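Local coordinates for Glyco_hydro_cc domain-containing protein (Trichoderma gamsii, PDB 6UBD) that probably binds beta-1,3-glucan oligosaccharides as a member of glycoside hydrolase family 128, subgroup VII, at residues A[141-146]-A[168-173]; A[194-199]-A[236-241]. All blocks are in the same frame, centred on the assembly; numbering follows the deposited sequence.

Contact 1: residues A[141-146]-A[168-173]; sequences LGSPAM and DFTSIH
Asp168 grips both ends of Leu141: its OD2 takes the Leu141 backbone N-H on the anti lone pair at 2.8 Å, nearly straight at 172°, while its own N donates back to Leu141 O. That carbonyl is shared, for Phe169 N also bonds to it at 3.1 Å. Ser143 N then reaches Phe169 O, completing a single bridge, Gly142 with Phe169, between segments that run roughly the same way. Beyond it the serines replace regular backbone pairing. Ser171 N donates to Ser143 OG at 2.9 Å, Ser171 OG returns a bond to Ser143 O in the carbonyl plane, and Ser143 OG itself donates to Pro144 O from above the carbonyl plane. Farther on, one water joins Met146 N to Ser171 O and another joins Met146 O to His173 N. Packing follows. With chi1 63°, Phe169 CG sits between its own N and carbonyl carbon, which brings the ring over Gly142 CA, 3.5 Å from the ring centroid; Trp198 stacks on the other face. A serine here lacks the ring, and Gly142 CA and the Trp198 indole would probably be left facing a gap. Ala145 CB lies over the His173 ring, whose ND1 is held by Glu106. Past Gly142, where the first strand has ended, serine hydroxyls and waters thus take over the joining role of direct backbone bonds in this buried seam.

Contact 2: residues A[194-199]-A[236-241]; sequences QKPLWV and HVLAYA
Trp198 lays one face of its indole on Ala239, whose CB stands 3.5 Å from the centroid of the five-membered ring and only 7° off its normal, a CH-pi contact between neighbouring parallel strands of the (beta/alpha)8 barrel. The backbones are joined by Leu197 N to His236 O, at 2.9 Å and 172°, by Leu238 N to Leu197 O, and by Val199 N to Ala239 O. Leu197 pairs with Val237 and Val199 with Tyr240, so the second strand carries one extra residue between these pairs, a beta bulge. At the start of the strands Pro196 and Leu238 lie side by side, Pro196 CB 3.5 Å from Leu238 CD1, with Leu28 against both. On the other side of the sheet from Trp198 and Ala239, Val199 meets Tyr240 CB to CB at 4.0 Å, and its CG2 branch reaches Val237 CG1. These outward side chains continue into the helices: Ile186 packs on Leu197 and Val237, and Phe231 on Val199 and Val237. Tyr240 has chi1 56°, its CG between backbone N and carbonyl carbon, and the ring leads away from Val199 toward Glu232, which bonds its hydroxyl. Trp198 NE1 donates to Leu28 O, fixing the indole's rotation over Ala239. In the bulge, Ala239 N is buried without a hydrogen-bond partner, 3.7 Å from Leu197 O.

In the fold
Contact 1 closes before contact 2 opens along the chain, and their centres lie about 8 Å apart. Both belong to the one parallel barrel: 168-173 and 194-199 fall on neighbouring strands 170-176 and 197-206, so the order across the wall is 140-142, 170-176, 197-206, 237-243. Helix 179-193 connects the two middle strands and packs against both contacts. Probable backbone bonds, Thr170 N to Pro196 O (2.9 Å) and Ile172 N to Trp198 O (2.8 Å), join them directly. Inside the barrel, Gly142, Phe169, Trp198 and Ala239 form one continuous stack from strand 140-142 across to strand 237-243, so the two contacts share a single packed layer on the barrel's inner side.

Contact 1: residues A[141-146]-A[168-173]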
loop_
_atom_site.group_PDB
_atom_site.type_symbol
_atom_site.label_atom_id
_atom_site.label_comp_id
_atom_site.label_asym_id
_atom_site.label_seq_id
_atom_site.Cartn_x
_atom_site.Cartn_y
_atom_site.Cartn_z
ATOM N N LEU A 141 -4.881 6.375 10.716
ATOM C CA LEU A 141 -4.703 4.897 10.704
ATOM C C LEU A 141 -5.215 4.245 9.410
ATOM O O LEU A 141 -6.370 4.529 9.045
ATOM C CB LEU A 141 -5.460 4.303 11.921
ATOM C CG LEU A 141 -5.036 4.786 13.312
ATOM C CD1 LEU A 141 -5.745 3.956 14.383
ATOM C CD2 LEU A 141 -3.535 4.661 13.516
ATOM N N GLY A 142 -4.402 3.350 8.857
ATOM C CA GLY A 142 -4.824 2.581 7.690
ATOM C C GLY A 142 -5.174 1.165 8.110
ATOM O O GLY A 142 -4.428 0.511 8.847
ATOM N N SER A 143 -6.196 0.568 7.473
ATOM C CA SER A 143 -6.593 -0.805 7.758
ATOM C C SER A 143 -5.479 -1.772 7.400
ATOM O O SER A 143 -4.645 -1.459 6.479
ATOM C CB SER A 143 -7.872 -1.199 7.035
ATOM O OG SER A 143 -7.660 -1.458 5.620
ATOM N N PRO A 144 -5.516 -3.014 7.894
ATOM C CA PRO A 144 -4.799 -4.092 7.215
ATOM C C PRO A 144 -5.267 -4.243 5.739
ATOM O O PRO A 144 -6.403 -3.948 5.420
ATOM C CB PRO A 144 -5.139 -5.327 8.076
ATOM C CG PRO A 144 -5.549 -4.746 9.427
ATOM C CD PRO A 144 -6.339 -3.517 9.023
ATOM N N ALA A 145 -4.289 -4.712 4.926
ATOM C CA ALA A 145 -4.488 -4.875 3.439
ATOM C C ALA A 145 -4.660 -6.348 3.045
ATOM O O ALA A 145 -3.797 -7.152 3.425
ATOM C CB ALA A 145 -3.364 -4.213 2.649
ATOM N N MET A 146 -5.762 -6.669 2.386
ATOM C CA MET A 146 -6.081 -8.084 2.112
ATOM C C MET A 146 -5.503 -8.602 0.778
ATOM O O MET A 146 -5.702 -8.018 -0.327
ATOM C CB MET A 146 -7.608 -8.243 2.017
ATOM C CG MET A 146 -8.327 -7.875 3.328
ATOM S SD MET A 146 -7.787 -8.800 4.807
ATOM C CE MET A 146 -6.819 -7.523 5.638
ATOM N N ASP A 168 -9.019 5.048 9.724
ATOM C CA ASP A 168 -9.460 6.258 8.968
ATOM C C ASP A 168 -9.501 6.018 7.431
ATOM O O ASP A 168 -10.405 6.585 6.773
ATOM C CB ASP A 168 -8.499 7.376 9.306
ATOM C CG ASP A 168 -8.427 7.764 10.770
ATOM O OD1 ASP A 168 -9.511 8.162 11.272
ATOM O OD2 ASP A 168 -7.388 7.499 11.429
ATOM N N PHE A 169 -8.594 5.176 6.916
ATOM C CA PHE A 169 -8.538 4.889 5.469
ATOM C C PHE A 169 -8.373 3.372 5.334
ATOM O O PHE A 169 -7.657 2.732 6.112
ATOM C CB PHE A 169 -7.445 5.709 4.722
ATOM C CG PHE A 169 -6.013 5.458 5.143
ATOM C CD1 PHE A 169 -5.397 6.205 6.146
ATOM C CD2 PHE A 169 -5.251 4.484 4.530
ATOM C CE1 PHE A 169 -4.053 6.008 6.434
ATOM C CE2 PHE A 169 -3.929 4.253 4.853
ATOM C CZ PHE A 169 -3.327 5.048 5.784
ATOM N N THR A 170 -9.039 2.814 4.310
ATOM C CA THR A 170 -9.038 1.381 4.040
ATOM C C THR A 170 -7.856 1.097 3.086
ATOM O O THR A 170 -7.833 1.677 1.907
ATOM C CB THR A 170 -10.354 0.921 3.406
ATOM O OG1 THR A 170 -11.431 1.251 4.321
ATOM C CG2 THR A 170 -10.366 -0.569 3.191
ATOM N N SER A 171 -6.872 0.303 3.446
ATOM C CA SER A 171 -5.711 -0.063 2.579
ATOM C C SER A 171 -6.112 -1.246 1.737
ATOM O O SER A 171 -6.597 -2.275 2.270
ATOM C CB SER A 171 -4.526 -0.479 3.466
ATOM O OG SER A 171 -4.167 0.513 4.390
ATOM N N ILE A 172 -5.893 -1.156 0.404
ATOM C CA ILE A 172 -6.204 -2.232 -0.577
ATOM C C ILE A 172 -5.012 -2.533 -1.482
ATOM O O ILE A 172 -4.189 -1.641 -1.755
ATOM C CB ILE A 172 -7.534 -1.934 -1.329
ATOM C CG1 ILE A 172 -7.391 -0.840 -2.393
ATOM C CG2 ILE A 172 -8.631 -1.616 -0.284
ATOM C CD1 ILE A 172 -8.685 -0.666 -3.235
ATOM N N HIS A 173 -4.947 -3.777 -1.901
ATOM C CA HIS A 173 -3.951 -4.244 -2.891
ATOM C C HIS A 173 -4.718 -4.586 -4.178
ATOM O O HIS A 173 -5.672 -5.356 -4.124
ATOM C CB HIS A 173 -3.220 -5.496 -2.368
ATOM C CG HIS A 173 -2.196 -5.171 -1.317
ATOM N ND1 HIS A 173 -1.332 -6.149 -0.803
ATOM C CD2 HIS A 173 -1.848 -3.985 -0.763
ATOM C CE1 HIS A 173 -0.513 -5.532 0.062
ATOM N NE2 HIS A 173 -0.788 -4.225 0.102
HETATM O O HOH W 1 -7.030 -5.632 -0.939
HETATM O O HOH W 2 -7.799 -4.619 1.726
#

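Contact 2: residues A[194-199]-A[236-241]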
loop_
_atom_site.group_PDB
_atom_site.type_symbol
_atom_site.label_atom_id
_atom_site.label_comp_id
_atom_site.label_asym_id
_atom_site.label_seq_id
_atom_site.Cartn_x
_atom_site.Cartn_y
_atom_site.Cartn_z
ATOM N N GLN A 194 -17.034 2.047 3.399
ATOM C CA GLN A 194 -17.596 3.427 3.461
ATOM C C GLN A 194 -16.564 4.457 3.973
ATOM O O GLN A 194 -16.971 5.487 4.527
ATOM C CB GLN A 194 -18.915 3.419 4.254
ATOM C CG GLN A 194 -19.973 2.573 3.534
ATOM C CD GLN A 194 -20.832 3.333 2.548
ATOM O OE1 GLN A 194 -21.446 4.372 2.857
ATOM N NE2 GLN A 194 -20.850 2.880 1.304
ATOM N N LYS A 195 -15.268 4.172 3.767
ATOM C CA LYS A 195 -14.158 5.052 4.122
ATOM C C LYS A 195 -13.286 5.288 2.884
ATOM O O LYS A 195 -13.200 4.450 1.987
ATOM C CB LYS A 195 -13.347 4.463 5.280
ATOM C CG LYS A 195 -14.136 4.385 6.597
ATOM C CD LYS A 195 -13.439 3.681 7.759
ATOM C CE LYS A 195 -14.221 3.712 9.050
ATOM N NZ LYS A 195 -13.570 2.918 10.162
ATOM N N PRO A 196 -12.526 6.408 2.884
ATOM C CA PRO A 196 -11.593 6.620 1.766
ATOM C C PRO A 196 -10.585 5.471 1.606
ATOM O O PRO A 196 -10.194 4.810 2.623
ATOM C CB PRO A 196 -10.881 7.931 2.147
ATOM C CG PRO A 196 -11.859 8.624 3.069
ATOM C CD PRO A 196 -12.514 7.532 3.841
ATOM N N LEU A 197 -10.155 5.227 0.370
ATOM C CA LEU A 197 -9.254 4.136 0.023
ATOM C C LEU A 197 -7.827 4.615 -0.211
ATOM O O LEU A 197 -7.617 5.663 -0.919
ATOM C CB LEU A 197 -9.768 3.465 -1.260
ATOM C CG LEU A 197 -11.240 3.036 -1.305
ATOM C CD1 LEU A 197 -11.593 2.499 -2.685
ATOM C CD2 LEU A 197 -11.616 2.031 -0.149
ATOM N N TRP A 198 -6.842 3.840 0.213
ATOM C CA TRP A 198 -5.448 3.917 -0.283
ATOM C C TRP A 198 -5.115 2.615 -0.957
ATOM O O TRP A 198 -5.308 1.509 -0.380
ATOM C CB TRP A 198 -4.437 4.130 0.836
ATOM C CG TRP A 198 -4.357 5.487 1.477
ATOM C CD1 TRP A 198 -5.328 6.441 1.547
ATOM C CD2 TRP A 198 -3.194 6.016 2.143
ATOM N NE1 TRP A 198 -4.854 7.547 2.235
ATOM C CE2 TRP A 198 -3.548 7.310 2.601
ATOM C CE3 TRP A 198 -1.907 5.545 2.343
ATOM C CZ2 TRP A 198 -2.649 8.108 3.291
ATOM C CZ3 TRP A 198 -1.006 6.357 3.017
ATOM C CH2 TRP A 198 -1.385 7.620 3.467
ATOM N N VAL A 199 -4.630 2.703 -2.227
ATOM C CA VAL A 199 -4.135 1.513 -2.957
ATOM C C VAL A 199 -2.657 1.369 -2.635
ATOM O O VAL A 199 -1.811 2.048 -3.224
ATOM C CB VAL A 199 -4.379 1.643 -4.475
ATOM C CG1 VAL A 199 -3.948 0.367 -5.223
ATOM C CG2 VAL A 199 -5.842 1.905 -4.770
ATOM N N HIS A 236 -13.104 8.441 -4.323
ATOM C CA HIS A 236 -12.864 7.602 -3.125
ATOM C C HIS A 236 -11.421 7.140 -3.007
ATOM O O HIS A 236 -11.028 6.737 -1.896
ATOM C CB HIS A 236 -13.809 6.380 -3.068
ATOM C CG HIS A 236 -15.244 6.718 -3.124
ATOM N ND1 HIS A 236 -15.861 7.574 -2.217
ATOM C CD2 HIS A 236 -16.242 6.242 -3.907
ATOM C CE1 HIS A 236 -17.142 7.661 -2.498
ATOM N NE2 HIS A 236 -17.402 6.826 -3.490
ATOM N N VAL A 237 -10.598 7.223 -4.042
ATOM C CA VAL A 237 -9.178 6.854 -3.984
ATOM C C VAL A 237 -8.382 8.089 -3.589
ATOM O O VAL A 237 -8.289 9.031 -4.373
ATOM C CB VAL A 237 -8.678 6.257 -5.306
ATOM C CG1 VAL A 237 -7.183 5.962 -5.235
ATOM C CG2 VAL A 237 -9.448 4.950 -5.623
ATOM N N LEU A 238 -7.781 8.091 -2.396
ATOM C CA LEU A 238 -7.043 9.294 -1.907
ATOM C C LEU A 238 -5.515 9.105 -1.997
ATOM O O LEU A 238 -4.816 10.109 -1.798
ATOM C CB LEU A 238 -7.511 9.676 -0.499
ATOM C CG LEU A 238 -8.943 10.233 -0.434
ATOM C CD1 LEU A 238 -9.217 10.790 0.908
ATOM C CD2 LEU A 238 -9.286 11.259 -1.549
ATOM N N ALA A 239 -5.010 7.909 -2.302
ATOM C CA ALA A 239 -3.558 7.644 -2.448
ATOM C C ALA A 239 -3.395 6.341 -3.188
ATOM O O ALA A 239 -4.247 5.431 -3.072
ATOM C CB ALA A 239 -2.885 7.583 -1.080
ATOM N N TYR A 240 -2.291 6.220 -3.947
ATOM C CA TYR A 240 -1.950 4.965 -4.642
ATOM C C TYR A 240 -0.429 4.789 -4.680
ATOM O O TYR A 240 0.300 5.802 -4.671
ATOM C CB TYR A 240 -2.578 4.881 -6.039
ATOM C CG TYR A 240 -2.263 6.023 -6.972
ATOM C CD1 TYR A 240 -1.042 6.065 -7.689
ATOM C CD2 TYR A 240 -3.159 7.067 -7.137
ATOM C CE1 TYR A 240 -0.734 7.143 -8.542
ATOM C CE2 TYR A 240 -2.872 8.134 -8.017
ATOM C CZ TYR A 240 -1.646 8.167 -8.703
ATOM O OH TYR A 240 -1.320 9.241 -9.561
ATOM N N ALA A 241 0.053 3.582 -4.843
ATOM C CA ALA A 241 1.494 3.294 -4.791
ATOM C C ALA A 241 1.868 2.077 -5.661
ATOM O O ALA A 241 1.415 0.952 -5.455
ATOM C CB ALA A 241 1.951 3.070 -3.368
#